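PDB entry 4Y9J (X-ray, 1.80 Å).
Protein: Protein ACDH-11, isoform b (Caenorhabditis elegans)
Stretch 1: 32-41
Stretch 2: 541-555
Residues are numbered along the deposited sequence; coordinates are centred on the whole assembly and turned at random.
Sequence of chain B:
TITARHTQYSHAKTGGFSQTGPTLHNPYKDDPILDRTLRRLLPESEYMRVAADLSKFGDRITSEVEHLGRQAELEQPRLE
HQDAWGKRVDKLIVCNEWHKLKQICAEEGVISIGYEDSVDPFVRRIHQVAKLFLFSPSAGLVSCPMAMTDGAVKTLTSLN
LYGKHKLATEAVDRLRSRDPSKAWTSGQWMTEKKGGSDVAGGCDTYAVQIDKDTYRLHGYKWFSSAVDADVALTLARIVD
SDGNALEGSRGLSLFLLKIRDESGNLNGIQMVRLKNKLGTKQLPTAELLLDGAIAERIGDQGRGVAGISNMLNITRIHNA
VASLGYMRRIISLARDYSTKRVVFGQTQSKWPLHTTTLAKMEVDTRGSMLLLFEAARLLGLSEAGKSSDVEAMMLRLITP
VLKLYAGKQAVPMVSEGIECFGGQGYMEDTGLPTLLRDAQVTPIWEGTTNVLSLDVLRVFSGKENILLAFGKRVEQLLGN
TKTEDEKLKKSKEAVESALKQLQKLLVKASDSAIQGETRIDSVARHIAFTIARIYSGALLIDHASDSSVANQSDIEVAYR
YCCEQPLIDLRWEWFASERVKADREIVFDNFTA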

# COMPACT_ATOMS: atom_id res chain seq x y z
N PRO B 32 34.21 -4.38 21.17
CA PRO B 32 35.66 -4.54 21.27
C PRO B 32 36.37 -3.55 22.17
O PRO B 32 37.26 -3.95 22.88
CB PRO B 32 36.10 -4.33 19.83
CG PRO B 32 34.99 -4.91 19.03
CD PRO B 32 33.77 -4.47 19.77
N ILE B 33 36.03 -2.27 22.13
CA ILE B 33 36.78 -1.28 22.88
C ILE B 33 36.07 -0.32 23.80
O ILE B 33 36.73 0.38 24.54
CB ILE B 33 37.61 -0.33 21.99
CG1 ILE B 33 36.75 0.45 21.05
CG2 ILE B 33 38.77 -1.03 21.29
CD1 ILE B 33 37.51 1.66 20.57
N LEU B 34 34.74 -0.26 23.76
CA LEU B 34 33.99 0.64 24.63
C LEU B 34 34.29 0.55 26.13
O LEU B 34 34.53 1.57 26.77
CB LEU B 34 32.48 0.40 24.43
CG LEU B 34 31.61 1.39 25.17
CD1 LEU B 34 32.04 2.82 24.87
CD2 LEU B 34 30.20 1.10 24.72
N ASP B 35 34.21 -0.65 26.68
CA ASP B 35 34.45 -0.81 28.10
C ASP B 35 35.92 -0.46 28.45
O ASP B 35 36.16 0.22 29.45
CB ASP B 35 34.11 -2.24 28.53
CG ASP B 35 34.33 -2.50 30.05
OD1 ASP B 35 33.52 -2.01 30.89
OD2 ASP B 35 35.29 -3.22 30.40
N ARG B 36 36.90 -0.95 27.67
CA ARG B 36 38.32 -0.61 27.90
C ARG B 36 38.53 0.90 27.89
O ARG B 36 39.27 1.40 28.71
CB ARG B 36 39.26 -1.31 26.92
CG ARG B 36 39.43 -2.81 27.17
CD ARG B 36 40.70 -3.40 26.60
NE ARG B 36 40.93 -3.25 25.15
CZ ARG B 36 40.28 -3.91 24.19
NH1 ARG B 36 39.31 -4.78 24.47
NH2 ARG B 36 40.60 -3.70 22.91
N THR B 37 37.85 1.61 27.00
CA THR B 37 37.98 3.05 26.83
C THR B 37 37.39 3.80 28.00
O THR B 37 38.01 4.75 28.50
CB THR B 37 37.26 3.50 25.56
OG1 THR B 37 37.81 2.78 24.46
CG2 THR B 37 37.39 5.00 25.33
N LEU B 38 36.22 3.36 28.48
CA LEU B 38 35.61 3.96 29.68
C LEU B 38 36.46 3.76 30.95
O LEU B 38 36.59 4.65 31.81
CB LEU B 38 34.18 3.42 29.93
CG LEU B 38 33.17 3.64 28.81
CD1 LEU B 38 31.79 3.08 29.21
CD2 LEU B 38 33.16 5.11 28.39
N ARG B 39 37.01 2.57 31.10
CA ARG B 39 37.97 2.31 32.17
C ARG B 39 39.13 3.32 32.22
O ARG B 39 39.57 3.67 33.27
CB ARG B 39 38.59 0.94 32.03
CG ARG B 39 37.75 -0.22 32.49
CD ARG B 39 38.47 -1.53 32.23
NE ARG B 39 37.60 -2.61 32.65
CZ ARG B 39 37.45 -2.99 33.92
NH1 ARG B 39 38.14 -2.41 34.90
NH2 ARG B 39 36.61 -3.98 34.21
N ARG B 40 39.63 3.76 31.07
CA ARG B 40 40.74 4.70 31.01
C ARG B 40 40.32 6.11 31.28
O ARG B 40 41.06 6.85 31.87
CB ARG B 40 41.34 4.73 29.61
CG ARG B 40 41.96 3.43 29.24
CD ARG B 40 42.69 3.54 27.90
NE ARG B 40 43.83 4.44 28.08
CZ ARG B 40 44.00 5.61 27.48
NH1 ARG B 40 43.10 6.07 26.56
NH2 ARG B 40 45.11 6.31 27.78
N LEU B 41 39.17 6.49 30.76
CA LEU B 41 38.74 7.90 30.80
C LEU B 41 38.07 8.32 32.08
O LEU B 41 38.14 9.46 32.45
CB LEU B 41 37.81 8.21 29.62
CG LEU B 41 38.43 8.05 28.24
CD1 LEU B 41 37.41 8.25 27.12
CD2 LEU B 41 39.58 9.01 28.08
N ILE B 541 47.39 5.30 19.85
CA ILE B 541 48.71 5.00 20.36
C ILE B 541 48.67 5.13 21.88
O ILE B 541 49.23 4.28 22.57
CB ILE B 541 49.80 5.92 19.79
CG1 ILE B 541 50.15 5.50 18.37
CG2 ILE B 541 51.10 5.83 20.59
CD1 ILE B 541 50.79 6.61 17.56
N ASP B 542 48.05 6.21 22.34
CA ASP B 542 47.90 6.49 23.75
C ASP B 542 47.09 5.37 24.40
O ASP B 542 47.47 4.82 25.43
CB ASP B 542 47.22 7.83 23.90
CG ASP B 542 47.25 8.36 25.33
OD1 ASP B 542 48.32 8.46 25.95
OD2 ASP B 542 46.16 8.69 25.81
N HIS B 543 46.03 4.97 23.75
CA HIS B 543 45.24 3.84 24.21
C HIS B 543 46.01 2.53 24.31
O HIS B 543 45.92 1.84 25.33
CB HIS B 543 44.07 3.67 23.29
CG HIS B 543 43.12 2.59 23.69
ND1 HIS B 543 43.16 1.32 23.14
CD2 HIS B 543 42.06 2.61 24.51
CE1 HIS B 543 42.16 0.61 23.64
NE2 HIS B 543 41.50 1.36 24.49
N ALA B 544 46.79 2.19 23.27
CA ALA B 544 47.55 0.92 23.24
C ALA B 544 48.72 0.93 24.22
O ALA B 544 49.22 -0.16 24.64
CB ALA B 544 48.07 0.64 21.84
N SER B 545 49.21 2.14 24.51
CA SER B 545 50.37 2.33 25.39
C SER B 545 50.00 2.10 26.86
O SER B 545 50.88 1.87 27.70
CB SER B 545 51.00 3.73 25.21
OG SER B 545 51.60 3.90 23.93
N ASP B 546 48.72 2.20 27.19
CA ASP B 546 48.25 2.06 28.56
C ASP B 546 48.19 0.60 28.97
O ASP B 546 47.16 -0.06 28.84
CB ASP B 546 46.91 2.73 28.75
CG ASP B 546 46.37 2.61 30.18
OD1 ASP B 546 46.91 1.82 31.00
OD2 ASP B 546 45.41 3.33 30.48
N SER B 547 49.31 0.10 29.52
CA SER B 547 49.44 -1.33 29.78
C SER B 547 48.44 -1.78 30.82
O SER B 547 48.23 -2.96 30.99
CB SER B 547 50.83 -1.68 30.27
OG SER B 547 50.98 -1.19 31.60
N SER B 548 47.83 -0.86 31.53
CA SER B 548 46.84 -1.24 32.51
C SER B 548 45.57 -1.80 31.87
O SER B 548 44.87 -2.58 32.52
CB SER B 548 46.48 -0.06 33.39
OG SER B 548 45.59 0.78 32.67
N VAL B 549 45.24 -1.41 30.62
CA VAL B 549 44.01 -1.90 29.99
C VAL B 549 44.25 -2.47 28.58
O VAL B 549 43.51 -3.35 28.16
CB VAL B 549 42.84 -0.85 29.95
CG1 VAL B 549 42.81 -0.01 31.22
CG2 VAL B 549 42.93 0.05 28.74
N ALA B 550 45.28 -1.99 27.90
CA ALA B 550 45.49 -2.36 26.50
C ALA B 550 45.68 -3.86 26.37
O ALA B 550 46.29 -4.46 27.25
CB ALA B 550 46.73 -1.65 25.98
N ASN B 551 45.17 -4.48 25.30
CA ASN B 551 45.61 -5.84 24.94
C ASN B 551 46.41 -5.80 23.63
O ASN B 551 46.56 -4.75 23.02
CB ASN B 551 44.42 -6.80 24.86
CG ASN B 551 43.41 -6.39 23.82
OD1 ASN B 551 43.78 -5.85 22.78
ND2 ASN B 551 42.14 -6.57 24.12
N GLN B 552 46.88 -6.95 23.18
CA GLN B 552 47.72 -7.06 21.98
C GLN B 552 47.00 -6.48 20.74
O GLN B 552 47.62 -5.80 19.92
CB GLN B 552 48.15 -8.50 21.76
CG GLN B 552 49.16 -8.69 20.63
CD GLN B 552 50.43 -7.89 20.86
OE1 GLN B 552 50.78 -7.63 21.97
NE2 GLN B 552 51.09 -7.48 19.81
N SER B 553 45.70 -6.69 20.65
CA SER B 553 44.93 -6.16 19.50
C SER B 553 45.04 -4.63 19.49
O SER B 553 45.10 -4.01 18.43
CB SER B 553 43.46 -6.58 19.56
OG SER B 553 42.61 -5.64 20.28
N ASP B 554 45.14 -4.00 20.67
CA ASP B 554 45.19 -2.56 20.72
C ASP B 554 46.47 -2.05 20.08
O ASP B 554 46.44 -1.03 19.37
CB ASP B 554 45.07 -2.04 22.17
CG ASP B 554 43.66 -2.22 22.77
OD1 ASP B 554 42.64 -2.03 22.06
OD2 ASP B 554 43.54 -2.51 23.99
N ILE B 555 47.58 -2.72 20.31
CA ILE B 555 48.89 -2.33 19.69
C ILE B 555 48.86 -2.51 18.17
O ILE B 555 49.28 -1.66 17.40
CB ILE B 555 50.10 -3.10 20.27
CG1 ILE B 555 50.37 -2.70 21.72
CG2 ILE B 555 51.37 -2.79 19.48
CD1 ILE B 555 51.18 -3.69 22.53

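Contact between the helix 34-41 and the segment 541-555, two parts of one chain whose touching residues are at least 502 apart in sequence. The first helix crosses helix 541-545 almost at right angles (85°), with the axes 11.3 Å apart at their closest; Arg 40 reaches across to Asp 542 of that helix and to Asp 546, while Arg 36, one turn earlier, reaches Asp 554. Both arginines point CA-to-CB toward the second stretch and both start with chi1 m and chi2 t, but they part at chi3. In Arg 36 chi3 is m (-58°), and the guanidinium meets Asp 554 in a two-pronged salt bridge: NE donates to OD2 of Asp 554 at 3.0 Å and NH2 donates to OD1 of the same residue at 2.8 Å, the latter nearly straight (172°). OD1 lies at the guanidinium edge, near its plane; OD2 is well out of it, and the NE bond is more bent (142°). Asp 554, with chi1 m, is held from its own side as well: its OD2 also accepts from Asn 551 N at 2.9 Å. Asn 551, the N-cap residue of helix 552-555, has chi1 p, which places its OD1 to accept the capping bond from Asp 554 N (3.1 Å) and a bond from Ser 553 OG (2.8 Å). Its ND2 then sits over one face of the Arg 36 guanidinium, 3.2 Å from CZ of Arg 36; ND2 and the arginine nitrogens are all donors, so this is packing without a hydrogen bond. In Arg 40 chi3 is p (68°), and the head group engages two separate carboxylates: NE of Arg 40 donates to Asp 546 OD2 at 3.1 Å, and NH2 of Arg 40 to Asp 542 OD2 at 3.3 Å. Asp 542 sets out sideways, but with chi1 t its end comes nearer. Asp 546, also t, points toward the helix; its other oxygen, OD1, accepts from Ser 548 OG at a very short 2.4 Å and from Ser 548 N at 2.9 Å. The aliphatic part of Arg 40 packs as well, its CG 3.6 Å from Val 549 CG2. His 543, chi1 t, is buried beside both arginines, with Arg 36 CB at its ring edge and Arg 40 CD 3.6 Å from CD2 of His 543. Its NE2 has no polar partner in the model; Thr 37 OG1 donates to Ile 33 O at 2.6 Å, consistent with chi1 m.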